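PDB 2GE3: probable acetyltransferase from Agrobacterium tumefaciens, which probably transfers the acetyl group of acetyl coenzyme A, which it binds, to an amine substrate, as GNAT-family enzymes do. Local coordinates for residues Ile70-Arg76 against Thr88-Leu94; Thr7-Ile13 against Gln60-Ala65; Arg83-Leu89 against Leu119-Leu124. All coordinates share one frame. Residue numbers count along the deposited sequence, not the author numbering.

All three contacts are strand pairings in the one mixed sheet of this GNAT domain, whose order begins 9-12, 60-65, 68-77, 86-93, 121-127. Contact 2 joins the first two strands, contact 1 the third and fourth, and contact 3 the fourth and fifth. Contact 2 closes in the chain before contact 1 opens, whereas contacts 1 and 3 interlock through strand 86-93, sharing T88 and L89. Centres of contacts 2 and 1 lie 11 Å apart, tied through A63 with I70 and G71; those of contacts 1 and 3 lie 15 Å apart, with I75 against G87, L119 and I122. Together they lead from outer strand 9-12 past the cofactor-binding strand to the subunit interface at contact 3; two strands follow.

Contact 1 (Ile70-Arg76 against Thr88-Leu94); sequences IGWCDIR and TLGMGIL. With ACO (acetyl coenzyme *a), chain E.
The central beta hairpin of the GNAT fold pairs I70-R76 with T88-L94 as antiparallel strands, axes 4.6 Å apart at 159°. G71-I93, C73-M91 and I75-L89 are non-hydrogen-bonded pairs (CA-CA 4.1, 4.1 and 4.5 Å); W72-G92, D74-G90 and R76-T88 are hydrogen-bonded. W72 N to G92 O is 3.0 Å and G92 N to W72 O 3.2 Å; D74 N to G90 O 2.8 Å and G90 N to D74 O 3.0 Å; R76 N to T88 O 2.9 Å and T88 N to R76 O 2.8 Å. L94 N to I70 O, 2.9 Å, closes the end. I70 and G71 both face A63 in a classic beta bulge.

C73, I75, L89, M91 and I93 share one face, with C73 SG 4.0 Å from L89 CD1; helix 102-117 packs there. On the other, W72 (chi1 p, chi2 95°) lays its indole over G92, whose CA sits 3.7 Å from the six-membered ring centroid in a CH-pi contact. A CB on G92 would clash with W72 CH2. F21 meets the indole edge-to-face.

Strand 88-93 also holds the pantetheine arm of acetyl coenzyme A by two weak hydrogen bonds: ACO N4P to M91 O, 2.9 Å, and I93 N to ACO O9P, 2.7 Å.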
loop_
_atom_site.group_PDB
_atom_site.type_symbol
_atom_site.label_atom_id
_atom_site.label_comp_id
_atom_site.label_asym_id
_atom_site.label_seq_id
_atom_site.Cartn_x
_atom_site.Cartn_y
_atom_site.Cartn_z
ATOM N N ILE A 70 3.687 -1.573 26.551
ATOM C CA ILE A 70 4.553 -0.406 26.346
ATOM C C ILE A 70 5.165 -0.377 24.919
ATOM O O ILE A 70 5.869 0.552 24.544
ATOM C CB ILE A 70 5.619 -0.289 27.484
ATOM C CG1 ILE A 70 6.308 -1.614 27.702
ATOM C CG2 ILE A 70 5.004 0.034 28.840
ATOM C CD1 ILE A 70 7.732 -1.595 27.358
ATOM N N GLY A 71 4.779 -1.347 24.090
ATOM C CA GLY A 71 5.330 -1.461 22.775
ATOM C C GLY A 71 4.675 -2.606 22.043
ATOM O O GLY A 71 4.113 -3.443 22.674
ATOM N N TRP A 72 4.766 -2.593 20.700
ATOM C CA TRP A 72 4.155 -3.610 19.846
ATOM C C TRP A 72 4.910 -3.665 18.521
ATOM O O TRP A 72 5.591 -2.749 18.146
ATOM C CB TRP A 72 2.695 -3.307 19.580
ATOM C CG TRP A 72 2.508 -2.179 18.601
ATOM C CD1 TRP A 72 2.313 -2.287 17.241
ATOM C CD2 TRP A 72 2.503 -0.781 18.906
ATOM N NE1 TRP A 72 2.123 -1.049 16.710
ATOM C CE2 TRP A 72 2.246 -0.105 17.708
ATOM C CE3 TRP A 72 2.646 -0.036 20.119
ATOM C CZ2 TRP A 72 2.180 1.321 17.626
ATOM C CZ3 TRP A 72 2.547 1.408 20.038
ATOM C CH2 TRP A 72 2.339 2.037 18.815
ATOM N N CYS A 73 4.780 -4.782 17.838
ATOM C CA CYS A 73 5.313 -4.912 16.529
ATOM C C CYS A 73 4.341 -5.866 15.868
ATOM O O CYS A 73 4.018 -6.917 16.423
ATOM C CB CYS A 73 6.775 -5.445 16.608
ATOM S SG CYS A 73 7.598 -5.728 15.025
ATOM N N ASP A 74 3.937 -5.565 14.649
ATOM C CA ASP A 74 3.032 -6.464 13.991
ATOM C C ASP A 74 3.213 -6.555 12.466
ATOM O O ASP A 74 3.801 -5.675 11.824
ATOM C CB ASP A 74 1.573 -6.268 14.417
ATOM C CG ASP A 74 1.019 -4.854 14.158
ATOM O OD1 ASP A 74 1.417 -4.168 13.170
ATOM O OD2 ASP A 74 0.103 -4.446 14.952
ATOM N N ILE A 75 2.788 -7.689 11.916
ATOM C CA ILE A 75 2.949 -7.891 10.469
ATOM C C ILE A 75 1.550 -8.199 9.887
ATOM O O ILE A 75 0.929 -9.194 10.289
ATOM C CB ILE A 75 4.092 -8.922 10.091
ATOM C CG1 ILE A 75 5.461 -8.403 10.550
ATOM C CG2 ILE A 75 4.157 -9.201 8.542
ATOM C CD1 ILE A 75 6.699 -9.345 10.362
ATOM N N ARG A 76 1.028 -7.303 9.039
ATOM C CA ARG A 76 -0.207 -7.582 8.293
ATOM C C ARG A 76 0.073 -8.208 6.909
ATOM O O ARG A 76 0.711 -7.588 6.024
ATOM C CB ARG A 76 -1.122 -6.354 8.214
ATOM C CG ARG A 76 -0.581 -5.156 7.334
ATOM C CD ARG A 76 -1.522 -3.895 7.361
ATOM N NE ARG A 76 -1.930 -3.774 8.771
ATOM C CZ ARG A 76 -1.240 -3.092 9.671
ATOM N NH1 ARG A 76 -0.139 -2.423 9.269
ATOM N NH2 ARG A 76 -1.652 -3.080 10.949
ATOM N N THR A 88 3.217 -6.386 5.810
ATOM C CA THR A 88 3.611 -5.018 6.132
ATOM C C THR A 88 3.836 -4.900 7.629
ATOM O O THR A 88 2.968 -5.268 8.410
ATOM C CB THR A 88 2.544 -4.037 5.750
ATOM O OG1 THR A 88 2.290 -4.205 4.385
ATOM C CG2 THR A 88 2.995 -2.527 5.958
ATOM N N LEU A 89 5.004 -4.434 8.002
ATOM C CA LEU A 89 5.373 -4.250 9.401
ATOM C C LEU A 89 4.988 -2.842 9.972
ATOM O O LEU A 89 5.131 -1.853 9.290
ATOM C CB LEU A 89 6.879 -4.566 9.609
ATOM C CG LEU A 89 7.433 -4.637 11.079
ATOM C CD1 LEU A 89 8.479 -5.673 11.169
ATOM C CD2 LEU A 89 7.996 -3.322 11.411
ATOM N N GLY A 90 4.406 -2.789 11.186
ATOM C CA GLY A 90 4.356 -1.534 11.990
ATOM C C GLY A 90 4.772 -1.806 13.449
ATOM O O GLY A 90 4.716 -2.923 13.924
HETATM N N MSE A 91 5.240 -0.788 14.138
HETATM C CA MSE A 91 5.696 -0.942 15.491
HETATM C C MSE A 91 5.848 0.403 16.141
HETATM O O MSE A 91 6.000 1.420 15.439
HETATM C CB MSE A 91 7.044 -1.610 15.514
HETATM C CG MSE A 91 8.084 -0.786 14.859
HETATM SE SE MSE A 91 9.796 -1.918 14.959
HETATM C CE MSE A 91 9.688 -2.549 16.953
ATOM N N GLY A 92 5.861 0.377 17.472
ATOM C CA GLY A 92 5.915 1.601 18.264
ATOM C C GLY A 92 6.280 1.253 19.680
ATOM O O GLY A 92 5.989 0.150 20.178
ATOM N N ILE A 93 6.887 2.195 20.373
ATOM C CA ILE A 93 7.302 1.983 21.753
ATOM C C ILE A 93 7.069 3.322 22.464
ATOM O O ILE A 93 7.395 4.366 21.897
ATOM C CB ILE A 93 8.830 1.527 21.804
ATOM C CG1 ILE A 93 9.012 0.134 21.189
ATOM C CG2 ILE A 93 9.406 1.527 23.233
ATOM C CD1 ILE A 93 10.408 -0.405 21.256
ATOM N N LEU A 94 6.550 3.265 23.699
ATOM C CA LEU A 94 6.372 4.400 24.554
ATOM C C LEU A 94 7.733 5.090 24.760
ATOM O O LEU A 94 8.745 4.419 24.846
ATOM C CB LEU A 94 5.745 3.975 25.913
ATOM C CG LEU A 94 4.292 3.479 25.856
ATOM C CD1 LEU A 94 3.717 3.370 27.261
ATOM C CD2 LEU A 94 3.440 4.392 24.936
HETATM N N1A ACO E . 20.072 8.463 14.967
HETATM C C2A ACO E . 20.749 7.395 14.543
HETATM N N3A ACO E . 20.693 6.232 15.216
HETATM C C4A ACO E . 19.973 6.125 16.361
HETATM C C5A ACO E . 19.205 7.228 16.858
HETATM C C6A ACO E . 19.291 8.465 16.089
HETATM N N6A ACO E . 18.528 9.537 16.560
HETATM N N7A ACO E . 18.615 6.850 18.062
HETATM C C8A ACO E . 18.919 5.573 18.297
HETATM N N9A ACO E . 19.752 5.167 17.301
HETATM C C1B ACO E . 20.268 3.827 17.184
HETATM C C2B ACO E . 20.714 3.161 18.474
HETATM O O2B ACO E . 22.124 3.452 18.592
HETATM C C3B ACO E . 20.370 1.724 18.058
HETATM O O3B ACO E . 21.326 1.292 17.077
HETATM P P3B ACO E . 22.755 0.541 17.377
HETATM O O7A ACO E . 23.751 1.456 18.079
HETATM O O8A ACO E . 23.132 0.332 15.909
HETATM O O9A ACO E . 22.415 -0.541 18.348
HETATM C C4B ACO E . 19.068 1.806 17.261
HETATM O O4B ACO E . 19.119 3.096 16.666
HETATM C C5B ACO E . 17.822 1.746 18.189
HETATM O O5B ACO E . 17.640 0.398 18.593
HETATM P P1A ACO E . 16.624 -0.077 19.658
HETATM O O1A ACO E . 16.483 -1.521 19.356
HETATM O O2A ACO E . 17.273 0.514 20.891
HETATM O O3A ACO E . 15.307 0.750 19.193
HETATM P P2A ACO E . 14.008 1.128 19.978
HETATM O O4A ACO E . 13.662 0.317 21.187
HETATM O O5A ACO E . 14.145 2.612 20.179
HETATM O O6A ACO E . 12.865 0.806 18.838
HETATM C CBP ACO E . 11.588 2.274 17.356
HETATM C CCP ACO E . 12.918 1.539 17.595
HETATM C CDP ACO E . 11.788 3.176 16.092
HETATM C CEP ACO E . 10.433 1.293 17.159
HETATM C CAP ACO E . 11.120 3.127 18.604
HETATM O OAP ACO E . 12.162 4.040 18.849
HETATM C C9P ACO E . 9.855 3.934 18.518
HETATM O O9P ACO E . 8.784 3.427 18.849
HETATM N N8P ACO E . 9.920 5.214 18.099
HETATM C C7P ACO E . 8.656 5.962 17.906
HETATM C C6P ACO E . 7.703 5.328 16.915
HETATM C C5P ACO E . 8.260 4.857 15.593
HETATM O O5P ACO E . 9.142 5.459 14.987
HETATM N N4P ACO E . 7.681 3.765 15.076
HETATM C C3P ACO E . 8.316 3.024 14.005
HETATM C C2P ACO E . 8.299 3.858 12.747
HETATM S S1P ACO E . 6.632 4.028 12.155
HETATM C C ACO E . 7.469 4.005 10.709
HETATM O O ACO E . 8.545 3.471 10.695
HETATM C CH3 ACO E . 6.732 4.574 9.522
#

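Contact 2 (Thr7-Ile13 against Gln60-Ala65); sequences TVTIKPI and QFVAIA
A water starts the pairing, donating to T7 O at 3.1 Å and to I64 O at 2.8 Å. V8 (chi1 t) then sets CG1 3.6 Å from A63 CB. T9 forms a hydrogen-bonded pair with I64: T9 N to I64 O is 3.1 Å, I64 N to T9 O 2.7 Å. I10 is the non-hydrogen-bonded partner of A63 (CA-CA 4.5 Å) and turns its side chain onto the face packed by helix 102-117, its CG2 4.0 Å from F61 CD2. Here strand 9-12, outermost in the sheet of the GNAT fold, runs antiparallel to strand 60-65, axes 4.6 Å apart at 151°. K11 pairs with V62 (K11 N to V62 O 3.1 Å, V62 N to K11 O 2.9 Å); its chain, chi1 p, folds back across the other face so that CD lies 3.7 Å from I64 CD1. P12 places CA over the F61 ring (chi1 m) and CG 3.8 Å from F61 CE2. Last comes I13, whose N donates to Q60 O at 2.9 Å while CD1 meets V62 CG1 at 3.7 Å.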
loop_
_atom_site.group_PDB
_atom_site.type_symbol
_atom_site.label_atom_id
_atom_site.label_comp_id
_atom_site.label_asym_id
_atom_site.label_seq_id
_atom_site.Cartn_x
_atom_site.Cartn_y
_atom_site.Cartn_z
ATOM N N THR A 7 11.747 -5.547 34.433
ATOM C CA THR A 7 11.617 -6.476 33.284
ATOM C C THR A 7 10.538 -6.172 32.206
ATOM O O THR A 7 9.378 -5.877 32.518
ATOM C CB THR A 7 11.599 -7.934 33.728
ATOM O OG1 THR A 7 12.627 -8.653 33.027
ATOM C CG2 THR A 7 10.202 -8.628 33.534
ATOM N N VAL A 8 10.964 -6.168 30.944
ATOM C CA VAL A 8 10.029 -6.206 29.822
ATOM C C VAL A 8 9.931 -7.618 29.301
ATOM O O VAL A 8 10.939 -8.290 29.141
ATOM C CB VAL A 8 10.413 -5.263 28.688
ATOM C CG1 VAL A 8 9.529 -5.473 27.503
ATOM C CG2 VAL A 8 10.265 -3.824 29.160
ATOM N N THR A 9 8.701 -8.075 29.096
ATOM C CA THR A 9 8.440 -9.345 28.403
ATOM C C THR A 9 7.710 -9.130 27.118
ATOM O O THR A 9 6.807 -8.276 27.033
ATOM C CB THR A 9 7.644 -10.265 29.279
ATOM O OG1 THR A 9 8.376 -10.355 30.499
ATOM C CG2 THR A 9 7.591 -11.673 28.691
ATOM N N ILE A 10 8.151 -9.881 26.101
ATOM C CA ILE A 10 7.558 -9.845 24.754
ATOM C C ILE A 10 6.744 -11.127 24.561
ATOM O O ILE A 10 7.221 -12.190 24.795
ATOM C CB ILE A 10 8.677 -9.719 23.709
ATOM C CG1 ILE A 10 9.320 -8.331 23.817
ATOM C CG2 ILE A 10 8.142 -10.053 22.291
ATOM C CD1 ILE A 10 10.630 -8.255 23.277
ATOM N N LYS A 11 5.505 -11.027 24.128
ATOM C CA LYS A 11 4.682 -12.214 23.947
ATOM C C LYS A 11 3.699 -11.927 22.816
ATOM O O LYS A 11 3.465 -10.749 22.506
ATOM C CB LYS A 11 3.917 -12.511 25.236
ATOM C CG LYS A 11 3.184 -11.276 25.717
ATOM C CD LYS A 11 2.720 -11.405 27.144
ATOM C CE LYS A 11 3.862 -11.769 28.102
ATOM N NZ LYS A 11 3.657 -11.083 29.424
ATOM N N PRO A 12 3.129 -13.000 22.198
ATOM C CA PRO A 12 2.046 -12.797 21.208
ATOM C C PRO A 12 0.905 -12.054 21.853
ATOM O O PRO A 12 0.707 -12.130 23.050
ATOM C CB PRO A 12 1.678 -14.237 20.722
ATOM C CG PRO A 12 2.941 -15.039 21.039
ATOM C CD PRO A 12 3.474 -14.420 22.367
ATOM N N ILE A 13 0.237 -11.210 21.107
ATOM C CA ILE A 13 -0.857 -10.465 21.681
ATOM C C ILE A 13 -2.059 -11.427 21.965
ATOM O O ILE A 13 -2.345 -12.393 21.187
ATOM C CB ILE A 13 -1.266 -9.280 20.778
ATOM C CG1 ILE A 13 -2.100 -8.257 21.586
ATOM C CG2 ILE A 13 -2.005 -9.810 19.532
ATOM C CD1 ILE A 13 -2.253 -6.788 20.905
ATOM N N GLN A 60 1.907 -10.768 15.760
ATOM C CA GLN A 60 1.606 -9.574 16.443
ATOM C C GLN A 60 2.057 -9.723 17.884
ATOM O O GLN A 60 1.550 -10.551 18.614
ATOM C CB GLN A 60 0.125 -9.223 16.352
ATOM C CG GLN A 60 -0.248 -7.911 17.076
ATOM C CD GLN A 60 -1.713 -7.506 16.726
ATOM O OE1 GLN A 60 -2.626 -8.384 16.611
ATOM N NE2 GLN A 60 -1.914 -6.198 16.470
ATOM N N PHE A 61 3.038 -8.918 18.274
ATOM C CA PHE A 61 3.690 -9.094 19.566
ATOM C C PHE A 61 3.579 -7.830 20.382
ATOM O O PHE A 61 3.605 -6.720 19.832
ATOM C CB PHE A 61 5.178 -9.467 19.331
ATOM C CG PHE A 61 5.362 -10.880 18.858
ATOM C CD1 PHE A 61 5.105 -11.243 17.524
ATOM C CD2 PHE A 61 5.685 -11.871 19.770
ATOM C CE1 PHE A 61 5.170 -12.630 17.128
ATOM C CE2 PHE A 61 5.770 -13.198 19.381
ATOM C CZ PHE A 61 5.506 -13.575 18.067
ATOM N N VAL A 62 3.489 -7.992 21.714
ATOM C CA VAL A 62 3.414 -6.822 22.612
ATOM C C VAL A 62 4.566 -6.857 23.576
ATOM O O VAL A 62 5.027 -7.938 23.911
ATOM C CB VAL A 62 2.057 -6.661 23.286
ATOM C CG1 VAL A 62 1.109 -6.141 22.236
ATOM C CG2 VAL A 62 1.611 -8.013 24.018
ATOM N N ALA A 63 5.078 -5.683 23.945
ATOM C CA ALA A 63 6.006 -5.670 25.059
ATOM C C ALA A 63 5.256 -5.200 26.273
ATOM O O ALA A 63 4.646 -4.140 26.266
ATOM C CB ALA A 63 7.202 -4.814 24.774
ATOM N N ILE A 64 5.392 -5.974 27.341
ATOM C CA ILE A 64 4.634 -5.802 28.547
ATOM C C ILE A 64 5.548 -5.398 29.734
ATOM O O ILE A 64 6.575 -6.099 30.034
ATOM C CB ILE A 64 3.829 -7.108 28.880
ATOM C CG1 ILE A 64 2.496 -7.008 28.170
ATOM C CG2 ILE A 64 3.448 -7.173 30.384
ATOM C CD1 ILE A 64 2.491 -7.750 27.153
ATOM N N ALA A 65 5.210 -4.276 30.359
ATOM C CA ALA A 65 5.935 -3.868 31.567
ATOM C C ALA A 65 4.937 -3.451 32.667
ATOM O O ALA A 65 4.071 -2.571 32.478
ATOM C CB ALA A 65 6.978 -2.717 31.284
HETATM O O HOH W 1 6.819 -7.670 32.317
#

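Contact 3 (Arg83-Leu89 against Leu119-Leu124); sequences RAHCGTL and LHRIEL
One backbone oxygen, H85 O, accepts two successive amides, H120 N at 2.9 Å and R121 N at 3.1 Å, as both segments enter their strands. H85 is third in a type I turn, R83 to C86, closed by C86 N to R83 O at 2.9 Å. Beyond it, strands 86-89 and 121-124 run parallel, axes 4.7 Å apart at 33°, with C86 beside R121, G87 beside I122 and T88 beside E123 (CA-CA 4.7, 4.9 and 5.0 Å). The bonds alternate: G87 N to R121 O 2.8 Å, E123 N to G87 O 2.9 Å, L89 N to E123 O 2.9 Å. This is the parallel pair of a beta-alpha-beta crossover, strand 86-93, helix 102-117 and strand 121-127, central to the GNAT fold. Facing the helix, L119 and I122 pack on A114, and L89 CB lies 3.9 Å from I122 CG2; a CB on G87 would fall 3.1 Å from L119 CD1.

On the opposite face E123 (chi1 p) bridges two arginines: R83 NH2 to E123 OE1 is 3.2 Å, and R121 NE and NH2 each stand 3.2 Å from E123 OE2. R121 has a salt bridge to E145, while R83 NH1 hydrogen-bonds to A151 O of the second subunit. By their NE2 atoms, H85 and H120 (CD2 to CD2 4.0 Å) hydrogen-bond to O and OD2, respectively, of D150 of that subunit, and H120 stacks on its Y158.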
loop_
_atom_site.group_PDB
_atom_site.type_symbol
_atom_site.label_atom_id
_atom_site.label_comp_id
_atom_site.label_asym_id
_atom_site.label_seq_id
_atom_site.Cartn_x
_atom_site.Cartn_y
_atom_site.Cartn_z
ATOM N N ARG A 83 0.092 -11.256 -3.815
ATOM C CA ARG A 83 0.902 -10.464 -2.902
ATOM C C ARG A 83 0.841 -11.143 -1.544
ATOM O O ARG A 83 1.461 -10.683 -0.608
ATOM C CB ARG A 83 0.339 -9.032 -2.773
ATOM C CG ARG A 83 0.319 -8.216 -4.057
ATOM C CD ARG A 83 1.611 -7.326 -4.278
ATOM N NE ARG A 83 1.710 -6.329 -3.197
ATOM C CZ ARG A 83 2.726 -6.179 -2.322
ATOM N NH1 ARG A 83 3.855 -6.927 -2.386
ATOM N NH2 ARG A 83 2.586 -5.262 -1.344
ATOM N N ALA A 84 0.092 -12.242 -1.424
ATOM C CA ALA A 84 -0.055 -12.968 -0.120
ATOM C C ALA A 84 1.167 -13.561 0.541
ATOM O O ALA A 84 1.046 -13.871 1.704
ATOM C CB ALA A 84 -1.179 -14.070 -0.175
ATOM N N HIS A 85 2.316 -13.725 -0.159
ATOM C CA HIS A 85 3.607 -14.060 0.438
ATOM C C HIS A 85 4.278 -12.793 1.105
ATOM O O HIS A 85 5.342 -12.913 1.697
ATOM C CB HIS A 85 4.565 -14.578 -0.661
ATOM C CG HIS A 85 4.820 -13.553 -1.746
ATOM N ND1 HIS A 85 3.793 -13.033 -2.505
ATOM C CD2 HIS A 85 5.938 -12.868 -2.111
ATOM C CE1 HIS A 85 4.273 -12.136 -3.360
ATOM N NE2 HIS A 85 5.567 -11.990 -3.120
ATOM N N CYS A 86 3.603 -11.652 1.087
ATOM C CA CYS A 86 4.083 -10.389 1.654
ATOM C C CYS A 86 3.345 -9.877 2.885
ATOM O O CYS A 86 2.109 -10.013 2.987
ATOM C CB CYS A 86 3.951 -9.326 0.600
ATOM S SG CYS A 86 4.949 -7.839 0.867
ATOM N N GLY A 87 4.099 -9.341 3.854
ATOM C CA GLY A 87 3.483 -8.727 5.042
ATOM C C GLY A 87 4.022 -7.293 5.236
ATOM O O GLY A 87 5.136 -7.026 4.813
ATOM N N THR A 88 3.217 -6.386 5.810
ATOM C CA THR A 88 3.611 -5.018 6.132
ATOM C C THR A 88 3.836 -4.900 7.629
ATOM O O THR A 88 2.968 -5.268 8.410
ATOM C CB THR A 88 2.544 -4.037 5.750
ATOM O OG1 THR A 88 2.290 -4.205 4.385
ATOM C CG2 THR A 88 2.995 -2.527 5.958
ATOM N N LEU A 89 5.004 -4.434 8.002
ATOM C CA LEU A 89 5.373 -4.250 9.401
ATOM C C LEU A 89 4.988 -2.842 9.972
ATOM O O LEU A 89 5.131 -1.853 9.290
ATOM C CB LEU A 89 6.879 -4.566 9.609
ATOM C CG LEU A 89 7.433 -4.637 11.079
ATOM C CD1 LEU A 89 8.479 -5.673 11.169
ATOM C CD2 LEU A 89 7.996 -3.322 11.411
ATOM N N LEU A 119 5.724 -16.481 5.209
ATOM C CA LEU A 119 5.897 -15.279 4.443
ATOM C C LEU A 119 7.284 -15.222 3.893
ATOM O O LEU A 119 8.229 -15.797 4.462
ATOM C CB LEU A 119 5.570 -14.031 5.277
ATOM C CG LEU A 119 4.139 -13.863 5.836
ATOM C CD1 LEU A 119 4.054 -12.587 6.717
ATOM C CD2 LEU A 119 3.091 -13.691 4.750
ATOM N N HIS A 120 7.377 -14.667 2.699
ATOM C CA HIS A 120 8.655 -14.522 1.975
ATOM C C HIS A 120 9.265 -13.103 2.179
ATOM O O HIS A 120 10.518 -12.908 2.345
ATOM C CB HIS A 120 8.404 -14.876 0.445
ATOM C CG HIS A 120 9.565 -14.608 -0.461
ATOM N ND1 HIS A 120 10.657 -15.449 -0.557
ATOM C CD2 HIS A 120 9.785 -13.601 -1.339
ATOM C CE1 HIS A 120 11.490 -14.979 -1.458
ATOM N NE2 HIS A 120 10.979 -13.867 -1.962
ATOM N N ARG A 121 8.357 -12.132 2.136
ATOM C CA ARG A 121 8.705 -10.707 2.042
ATOM C C ARG A 121 8.011 -9.854 3.105
ATOM O O ARG A 121 6.807 -9.964 3.291
ATOM C CB ARG A 121 8.501 -10.199 0.619
ATOM C CG ARG A 121 8.768 -8.688 0.415
ATOM C CD ARG A 121 8.372 -8.375 -1.014
ATOM N NE ARG A 121 8.195 -6.930 -1.036
ATOM C CZ ARG A 121 9.215 -6.064 -1.155
ATOM N NH1 ARG A 121 10.488 -6.486 -1.366
ATOM N NH2 ARG A 121 8.960 -4.778 -1.056
ATOM N N ILE A 122 8.828 -9.174 3.913
ATOM C CA ILE A 122 8.390 -8.183 4.872
ATOM C C ILE A 122 8.778 -6.737 4.416
ATOM O O ILE A 122 9.907 -6.454 4.149
ATOM C CB ILE A 122 8.835 -8.422 6.313
ATOM C CG1 ILE A 122 8.639 -9.855 6.751
ATOM C CG2 ILE A 122 8.085 -7.410 7.261
ATOM C CD1 ILE A 122 7.174 -10.435 6.534
ATOM N N GLU A 123 7.784 -5.853 4.318
ATOM C CA GLU A 123 8.019 -4.516 3.823
ATOM C C GLU A 123 7.494 -3.481 4.804
ATOM O O GLU A 123 6.704 -3.807 5.677
ATOM C CB GLU A 123 7.459 -4.349 2.380
ATOM C CG GLU A 123 6.001 -4.126 2.307
ATOM C CD GLU A 123 5.365 -4.224 0.817
ATOM O OE1 GLU A 123 4.359 -3.491 0.675
ATOM O OE2 GLU A 123 5.845 -4.937 -0.154
ATOM N N LEU A 124 8.061 -2.281 4.721
ATOM C CA LEU A 124 7.800 -1.160 5.629
ATOM C C LEU A 124 8.092 0.138 4.923
ATOM O O LEU A 124 8.826 0.205 3.903
ATOM C CB LEU A 124 8.573 -1.302 6.968
ATOM C CG LEU A 124 10.079 -1.305 7.074
ATOM C CD1 LEU A 124 10.712 0.153 6.794
ATOM C CD2 LEU A 124 10.479 -1.873 8.413
#